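Local coordinates for YesW protein (Bacillus subtilis, PDB 2ZUX), which cleaves the rhamnogalacturonan backbone of plant cell-wall pectin internally by elimination, as a family 11 polysaccharide lyase that requires calcium or manganese, at the calcium ion site and the alpha-L-rhamnopyranose site. Sequence-based numbering; all coordinates share one arbitrary frame.

Contact 1: the calcium ion site. Residues 457-465, 474. With CA (calcium ion), chain B.
The ammonium NZ of Lys474 is gripped by three carboxylates at once, each through a charged hydrogen bond. It meets the syn lone pairs of Asp459 OD2, at 2.9 Å, and of Asp461 OD2, at 2.8 Å, but reaches Glu465 OE2 from above that carboxylate's plane. The lysine arrives extended, CG anti to the backbone N (chi1 -164°), and bends only at its last torsion to place NZ among the three carboxylates. Each aspartate divides its oxygens, OD2 to the lysine and OD1 to the calcium, at 2.3 Å from Asp459 and 2.4 Å from Asp461, whereas Glu465 OE2 serves both and OE1 completes a bidentate chelate. Both aspartates hold CG in the crowded position between backbone N and carbonyl carbon (chi1 70° for Asp459). The backbone carbonyls of Asp461 and Leu463 and a water, itself joined to Asp459 O, bring the observed coordination to seven. Glu465 OE1 also accepts two backbone amides, Trp458 N on its anti lone pair at 2.9 Å and Asp459 N from above its plane, which fixes the glutamate's rotation. Farther from the metal, Arg464 NE lies 3.3 Å above the centre of the Trp457 ring, whose edge meets the bound water in plane. The lysine's charge probably offsets the crowded acids. This Asp-x-Asp-x-Leu-x-Glu loop, resembling an EF-hand calcium loop, is probably structural, its salt bridges tying it to strand 471-476.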
ATOM      1  N   TRP A 457      12.371   4.392  -2.315  1.00  9.27           N
ATOM      2  CA  TRP A 457      13.221   5.582  -2.429  1.00  9.36           C
ATOM      3  C   TRP A 457      13.761   5.910  -1.047  1.00  9.23           C
ATOM      4  O   TRP A 457      13.013   6.382  -0.186  1.00  9.72           O
ATOM      5  CB  TRP A 457      12.458   6.772  -3.029  1.00  9.72           C
ATOM      6  CG  TRP A 457      12.133   6.543  -4.481  1.00  9.47           C
ATOM      7  CD1 TRP A 457      13.033   6.464  -5.513  1.00  9.74           C
ATOM      8  CD2 TRP A 457      10.837   6.334  -5.058  1.00  9.95           C
ATOM      9  NE1 TRP A 457      12.372   6.212  -6.699  1.00  9.77           N
ATOM     10  CE2 TRP A 457      11.027   6.123  -6.446  1.00  9.87           C
ATOM     11  CE3 TRP A 457       9.529   6.294  -4.538  1.00  9.47           C
ATOM     12  CZ2 TRP A 457       9.960   5.886  -7.320  1.00 10.22           C
ATOM     13  CZ3 TRP A 457       8.468   6.057  -5.415  1.00  9.99           C
ATOM     14  CH2 TRP A 457       8.697   5.849  -6.789  1.00 10.18           C
ATOM     15  N   TRP A 458      15.048   5.638  -0.841  1.00  9.78           N
ATOM     16  CA  TRP A 458      15.660   5.752   0.486  1.00 10.52           C
ATOM     17  C   TRP A 458      16.835   6.715   0.567  1.00 10.70           C
ATOM     18  O   TRP A 458      16.927   7.499   1.517  1.00 10.86           O
ATOM     19  CB  TRP A 458      16.093   4.370   0.989  1.00 10.87           C
ATOM     20  CG  TRP A 458      16.651   4.403   2.368  1.00 11.94           C
ATOM     21  CD1 TRP A 458      17.958   4.253   2.729  1.00 12.18           C
ATOM     22  CD2 TRP A 458      15.921   4.618   3.581  1.00 11.08           C
ATOM     23  NE1 TRP A 458      18.083   4.339   4.097  1.00 12.46           N
ATOM     24  CE2 TRP A 458      16.848   4.571   4.643  1.00 11.76           C
ATOM     25  CE3 TRP A 458      14.567   4.830   3.876  1.00 11.53           C
ATOM     26  CZ2 TRP A 458      16.464   4.729   5.982  1.00 12.00           C
ATOM     27  CZ3 TRP A 458      14.192   4.995   5.210  1.00 11.54           C
ATOM     28  CH2 TRP A 458      15.139   4.942   6.240  1.00 12.06           C
ATOM     29  N   ASP A 459      17.755   6.639  -0.392  1.00 10.99           N
ATOM     30  CA  ASP A 459      18.898   7.536  -0.379  1.00 11.61           C
ATOM     31  C   ASP A 459      18.584   8.838  -1.108  1.00 11.56           C
ATOM     32  O   ASP A 459      17.415   9.160  -1.350  1.00 11.26           O
ATOM     33  CB  ASP A 459      20.176   6.841  -0.880  1.00 11.97           C
ATOM     34  CG  ASP A 459      20.153   6.533  -2.369  1.00 12.30           C
ATOM     35  OD1 ASP A 459      19.313   7.094  -3.116  1.00 11.71           O
ATOM     36  OD2 ASP A 459      21.002   5.724  -2.790  1.00 13.78           O
ATOM     37  N   GLY A 460      19.620   9.603  -1.437  1.00 11.81           N
ATOM     38  CA  GLY A 460      19.408  10.921  -2.008  1.00 12.35           C
ATOM     39  C   GLY A 460      19.252  10.984  -3.513  1.00 12.31           C
ATOM     40  O   GLY A 460      18.883  12.031  -4.039  1.00 13.17           O
ATOM     41  N   ASP A 461      19.529   9.888  -4.214  1.00 12.23           N
ATOM     42  CA  ASP A 461      19.446   9.920  -5.671  1.00 12.05           C
ATOM     43  C   ASP A 461      18.076   9.479  -6.183  1.00 11.71           C
ATOM     44  O   ASP A 461      17.269   8.913  -5.436  1.00 11.42           O
ATOM     45  CB  ASP A 461      20.612   9.169  -6.339  1.00 12.07           C
ATOM     46  CG  ASP A 461      20.468   7.649  -6.303  1.00 12.44           C
ATOM     47  OD1 ASP A 461      19.342   7.116  -6.123  1.00 11.46           O
ATOM     48  OD2 ASP A 461      21.494   6.974  -6.501  1.00 14.61           O
ATOM     49  N   LEU A 462      17.811   9.763  -7.453  1.00 11.49           N
ATOM     50  CA  LEU A 462      16.514   9.495  -8.058  1.00 11.49           C
ATOM     51  C   LEU A 462      16.323   8.036  -8.470  1.00 11.20           C
ATOM     52  O   LEU A 462      15.212   7.651  -8.833  1.00 11.36           O
ATOM     53  CB  LEU A 462      16.280  10.441  -9.242  1.00 11.58           C
ATOM     54  CG  LEU A 462      16.185  11.936  -8.900  1.00 12.18           C
ATOM     55  CD1 LEU A 462      16.173  12.758 -10.180  1.00 13.36           C
ATOM     56  CD2 LEU A 462      14.940  12.237  -8.064  1.00 12.26           C
ATOM     57  N   LEU A 463      17.378   7.229  -8.389  1.00 11.05           N
ATOM     58  CA  LEU A 463      17.235   5.783  -8.579  1.00 10.97           C
ATOM     59  C   LEU A 463      16.468   5.216  -7.390  1.00 10.43           C
ATOM     60  O   LEU A 463      16.424   5.838  -6.319  1.00 10.63           O
ATOM     61  CB  LEU A 463      18.602   5.108  -8.715  1.00 11.15           C
ATOM     62  CG  LEU A 463      19.478   5.574  -9.884  1.00 11.72           C
ATOM     63  CD1 LEU A 463      20.822   4.874  -9.827  1.00 12.78           C
ATOM     64  CD2 LEU A 463      18.798   5.311 -11.229  1.00 13.04           C
ATOM     65  N   ARG A 464      15.859   4.049  -7.568  1.00 10.28           N
ATOM     66  CA  ARG A 464      15.127   3.425  -6.482  1.00 10.35           C
ATOM     67  C   ARG A 464      15.943   2.301  -5.878  1.00 10.19           C
ATOM     68  O   ARG A 464      16.569   1.506  -6.596  1.00 10.53           O
ATOM     69  CB  ARG A 464      13.753   2.943  -6.952  1.00 10.24           C
ATOM     70  CG  ARG A 464      12.738   2.849  -5.827  1.00  9.18           C
ATOM     71  CD  ARG A 464      11.328   2.658  -6.324  1.00  9.50           C
ATOM     72  NE  ARG A 464      10.359   2.875  -5.247  1.00  9.51           N
ATOM     73  CZ  ARG A 464       9.068   2.553  -5.322  1.00  9.41           C
ATOM     74  NH1 ARG A 464       8.582   1.985  -6.422  1.00  9.44           N
ATOM     75  NH2 ARG A 464       8.259   2.804  -4.296  1.00  9.41           N
ATOM     76  N   GLU A 465      15.936   2.248  -4.549  1.00 10.20           N
ATOM     77  CA  GLU A 465      16.632   1.212  -3.801  1.00 10.64           C
ATOM     78  C   GLU A 465      15.705  -0.002  -3.632  1.00 10.41           C
ATOM     79  O   GLU A 465      14.573   0.005  -4.124  1.00 10.20           O
ATOM     80  CB  GLU A 465      17.122   1.777  -2.463  1.00 10.63           C
ATOM     81  CG  GLU A 465      18.280   2.800  -2.594  1.00 11.49           C
ATOM     82  CD  GLU A 465      17.899   4.087  -3.332  1.00 10.83           C
ATOM     83  OE1 GLU A 465      17.131   4.904  -2.779  1.00 10.38           O
ATOM     84  OE2 GLU A 465      18.392   4.311  -4.471  1.00 11.81           O
ATOM     85  N   LYS A 474      21.080  -1.364  -2.111  1.00 13.19           N
ATOM     86  CA  LYS A 474      21.233  -0.583  -3.326  1.00 13.81           C
ATOM     87  C   LYS A 474      21.969  -1.400  -4.375  1.00 13.89           C
ATOM     88  O   LYS A 474      22.940  -2.103  -4.074  1.00 14.28           O
ATOM     89  CB  LYS A 474      21.958   0.738  -3.071  1.00 14.82           C
ATOM     90  CG  LYS A 474      21.791   1.736  -4.228  1.00 16.59           C
ATOM     91  CD  LYS A 474      22.503   3.033  -3.975  1.00 18.72           C
ATOM     92  CE  LYS A 474      22.400   3.928  -5.186  1.00 18.25           C
ATOM     93  NZ  LYS A 474      21.035   4.481  -5.363  1.00 16.00           N
TER
HETATM   94 CA    CA B 632      17.635   6.635  -4.568  1.00 10.72          CA
HETATM   95  O   HOH W   1      15.891   7.760  -3.247  1.00 10.96           O

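Contact 2: the alpha-L-rhamnopyranose site. Residues 103, 105, 110, 148, 150, 170, 218. With RAM (alpha-L-rhamnopyranose), chain C.
Thr103 and Tyr110 supply extended backbone from the short strands 102-103 and 109-110; Asp150 and Arg218, in loops, are also extended, and of the three loop residues Asp150, Lys170 and Arg218, Lys170 alone takes a helix-like turn. Asp150 holds its CG beside the backbone N, anti to the carbonyl carbon, so that OD1 presents its syn lone pair to the anomeric hydroxyl O1 of the rhamnose at 2.7 Å. An alanine here would remove the acceptor for O1 and would probably loosen the sugar's hold at its anomeric end. On the other side of the ring, Arg218 swings its chain through a bend at chi3 and offers NH1 to the hydroxyl O4, 2.8 Å away; the bond is nearly straight (166° at the hydrogen) and lies within 6° of the guanidinium plane. Lys170 backs this group: its CB sits 3.7 Å above the centre of the guanidinium face, and its crowded first torsion (65°) and two further bends curl the chain so that CE packs against the sugar carbon C3. NZ reaches the ligand through two waters, one on O1 that the backbone N of Lys170 also holds, the other on O3. A third water joins O4 to the carbonyl O of Thr103. The methyl C6 lies near the hydroxyl OH of Tyr110, at 3.5 Å, and Pro105 lies against O4 with CG and CD, CG at 3.6 Å. Bound by both ends of the pyranose, the monosaccharide occupies a carbohydrate site formed by loops and short strand ends of the beta-propeller enzyme, possibly part of a carbohydrate-binding region.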
ATOM      1  N   THR A 103      -6.894 -19.974  22.423  1.00 18.39           N
ATOM      2  CA  THR A 103      -6.977 -21.382  22.088  1.00 19.00           C
ATOM      3  C   THR A 103      -8.164 -21.580  21.150  1.00 18.75           C
ATOM      4  O   THR A 103      -9.216 -20.973  21.339  1.00 19.09           O
ATOM      5  CB  THR A 103      -7.137 -22.239  23.363  1.00 19.23           C
ATOM      6  OG1 THR A 103      -6.052 -21.962  24.261  1.00 21.12           O
ATOM      7  CG2 THR A 103      -7.118 -23.704  23.030  1.00 20.17           C
ATOM      8  N   PRO A 105     -11.132 -24.061  19.142  1.00 19.20           N
ATOM      9  CA  PRO A 105     -11.992 -25.159  19.606  1.00 19.73           C
ATOM     10  C   PRO A 105     -11.316 -26.535  19.616  1.00 20.12           C
ATOM     11  O   PRO A 105     -11.815 -27.449  20.270  1.00 20.56           O
ATOM     12  CB  PRO A 105     -13.150 -25.138  18.602  1.00 19.68           C
ATOM     13  CG  PRO A 105     -13.196 -23.720  18.127  1.00 19.55           C
ATOM     14  CD  PRO A 105     -11.751 -23.340  18.012  1.00 19.24           C
ATOM     15  N   TYR A 110      -2.445 -20.208  20.237  1.00 15.98           N
ATOM     16  CA  TYR A 110      -1.882 -19.271  19.272  1.00 15.31           C
ATOM     17  C   TYR A 110      -1.550 -17.959  19.955  1.00 15.05           C
ATOM     18  O   TYR A 110      -2.147 -17.603  20.975  1.00 15.25           O
ATOM     19  CB  TYR A 110      -2.835 -19.021  18.091  1.00 15.73           C
ATOM     20  CG  TYR A 110      -4.191 -18.526  18.518  1.00 16.22           C
ATOM     21  CD1 TYR A 110      -4.449 -17.160  18.669  1.00 14.96           C
ATOM     22  CD2 TYR A 110      -5.219 -19.426  18.784  1.00 16.37           C
ATOM     23  CE1 TYR A 110      -5.700 -16.714  19.080  1.00 16.90           C
ATOM     24  CE2 TYR A 110      -6.456 -18.997  19.185  1.00 18.73           C
ATOM     25  CZ  TYR A 110      -6.697 -17.649  19.335  1.00 18.34           C
ATOM     26  OH  TYR A 110      -7.952 -17.266  19.739  1.00 21.57           O
ATOM     27  N   THR A 148      -8.612 -20.847  12.974  1.00 12.26           N
ATOM     28  CA  THR A 148      -7.716 -19.707  13.176  1.00 12.56           C
ATOM     29  C   THR A 148      -8.179 -18.839  14.337  1.00 12.10           C
ATOM     30  O   THR A 148      -9.368 -18.794  14.648  1.00 12.84           O
ATOM     31  CB  THR A 148      -7.609 -18.811  11.910  1.00 12.25           C
ATOM     32  OG1 THR A 148      -8.899 -18.275  11.569  1.00 12.49           O
ATOM     33  CG2 THR A 148      -7.066 -19.596  10.732  1.00 12.43           C
ATOM     34  N   ASP A 150      -8.883 -15.095  16.152  1.00 11.66           N
ATOM     35  CA  ASP A 150      -9.526 -13.864  15.699  1.00 11.53           C
ATOM     36  C   ASP A 150      -8.537 -12.926  15.024  1.00 11.42           C
ATOM     37  O   ASP A 150      -7.385 -12.819  15.446  1.00 11.34           O
ATOM     38  CB  ASP A 150     -10.135 -13.108  16.888  1.00 11.73           C
ATOM     39  CG  ASP A 150     -11.387 -13.764  17.452  1.00 13.19           C
ATOM     40  OD1 ASP A 150     -12.042 -14.568  16.749  1.00 13.81           O
ATOM     41  OD2 ASP A 150     -11.725 -13.424  18.610  1.00 14.31           O
ATOM     42  N   LYS A 170     -15.164 -14.843  15.134  1.00 10.99           N
ATOM     43  CA  LYS A 170     -14.998 -16.232  14.706  1.00 11.57           C
ATOM     44  C   LYS A 170     -15.424 -16.513  13.268  1.00 11.09           C
ATOM     45  O   LYS A 170     -15.033 -17.541  12.707  1.00 11.28           O
ATOM     46  CB  LYS A 170     -15.761 -17.166  15.649  1.00 11.88           C
ATOM     47  CG  LYS A 170     -17.274 -16.980  15.608  1.00 12.75           C
ATOM     48  CD  LYS A 170     -18.015 -17.968  16.502  1.00 13.62           C
ATOM     49  CE  LYS A 170     -17.633 -17.827  17.969  1.00 14.86           C
ATOM     50  NZ  LYS A 170     -18.072 -16.528  18.543  1.00 15.01           N
ATOM     51  N   ARG A 218     -18.345 -21.442  11.447  1.00 12.66           N
ATOM     52  CA  ARG A 218     -17.121 -22.202  11.191  1.00 12.98           C
ATOM     53  C   ARG A 218     -17.476 -23.663  10.966  1.00 13.38           C
ATOM     54  O   ARG A 218     -18.176 -24.276  11.787  1.00 14.10           O
ATOM     55  CB  ARG A 218     -16.146 -22.098  12.361  1.00 12.84           C
ATOM     56  CG  ARG A 218     -15.585 -20.705  12.594  1.00 12.79           C
ATOM     57  CD  ARG A 218     -14.757 -20.652  13.864  1.00 13.09           C
ATOM     58  NE  ARG A 218     -15.593 -20.846  15.053  1.00 14.26           N
ATOM     59  CZ  ARG A 218     -15.136 -20.826  16.304  1.00 14.32           C
ATOM     60  NH1 ARG A 218     -13.848 -20.618  16.554  1.00 15.03           N
ATOM     61  NH2 ARG A 218     -15.981 -21.012  17.312  1.00 16.28           N
TER
HETATM   62  C1  RAM C 641     -13.106 -16.184  19.425  1.00 21.31           C
HETATM   63  C2  RAM C 641     -14.051 -16.856  20.419  1.00 22.98           C
HETATM   64  C3  RAM C 641     -14.307 -18.304  20.004  1.00 22.98           C
HETATM   65  C4  RAM C 641     -12.997 -19.048  19.743  1.00 22.12           C
HETATM   66  C5  RAM C 641     -12.136 -18.277  18.737  1.00 21.68           C
HETATM   67  C6  RAM C 641     -10.782 -18.942  18.504  1.00 21.91           C
HETATM   68  O1  RAM C 641     -13.773 -15.972  18.198  1.00 20.32           O
HETATM   69  O2  RAM C 641     -13.465 -16.815  21.703  1.00 24.86           O
HETATM   70  O3  RAM C 641     -15.036 -18.969  21.012  1.00 23.88           O
HETATM   71  O4  RAM C 641     -13.277 -20.359  19.289  1.00 20.54           O
HETATM   72  O5  RAM C 641     -11.931 -16.959  19.220  1.00 21.00           O
HETATM   73  O   HOH W   2     -16.304 -14.462  17.786  1.00 15.50           O
HETATM   74  O   HOH W   3     -17.311 -17.249  21.348  1.00 28.34           O
HETATM   75  O   HOH W   4     -11.881 -21.825  21.116  1.00 29.94           O

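About 43 Å separates the C-alpha centres of contact 1 and contact 2, and no residue or strand belongs to both. Contact 1 lies late in the chain, where strands 465-468 and 471-476 run, whereas contact 2 gathers early segments around strands 102-103 and 109-110 together with loop residues as far on as Arg218. Both belong to the family 11 C-terminal domain of a monomeric enzyme. The separation suggests distinct tasks: contact 1 would stabilise its own part of the fold, while contact 2 may help hold polysaccharide. The structure alone does not show whether one influences the other.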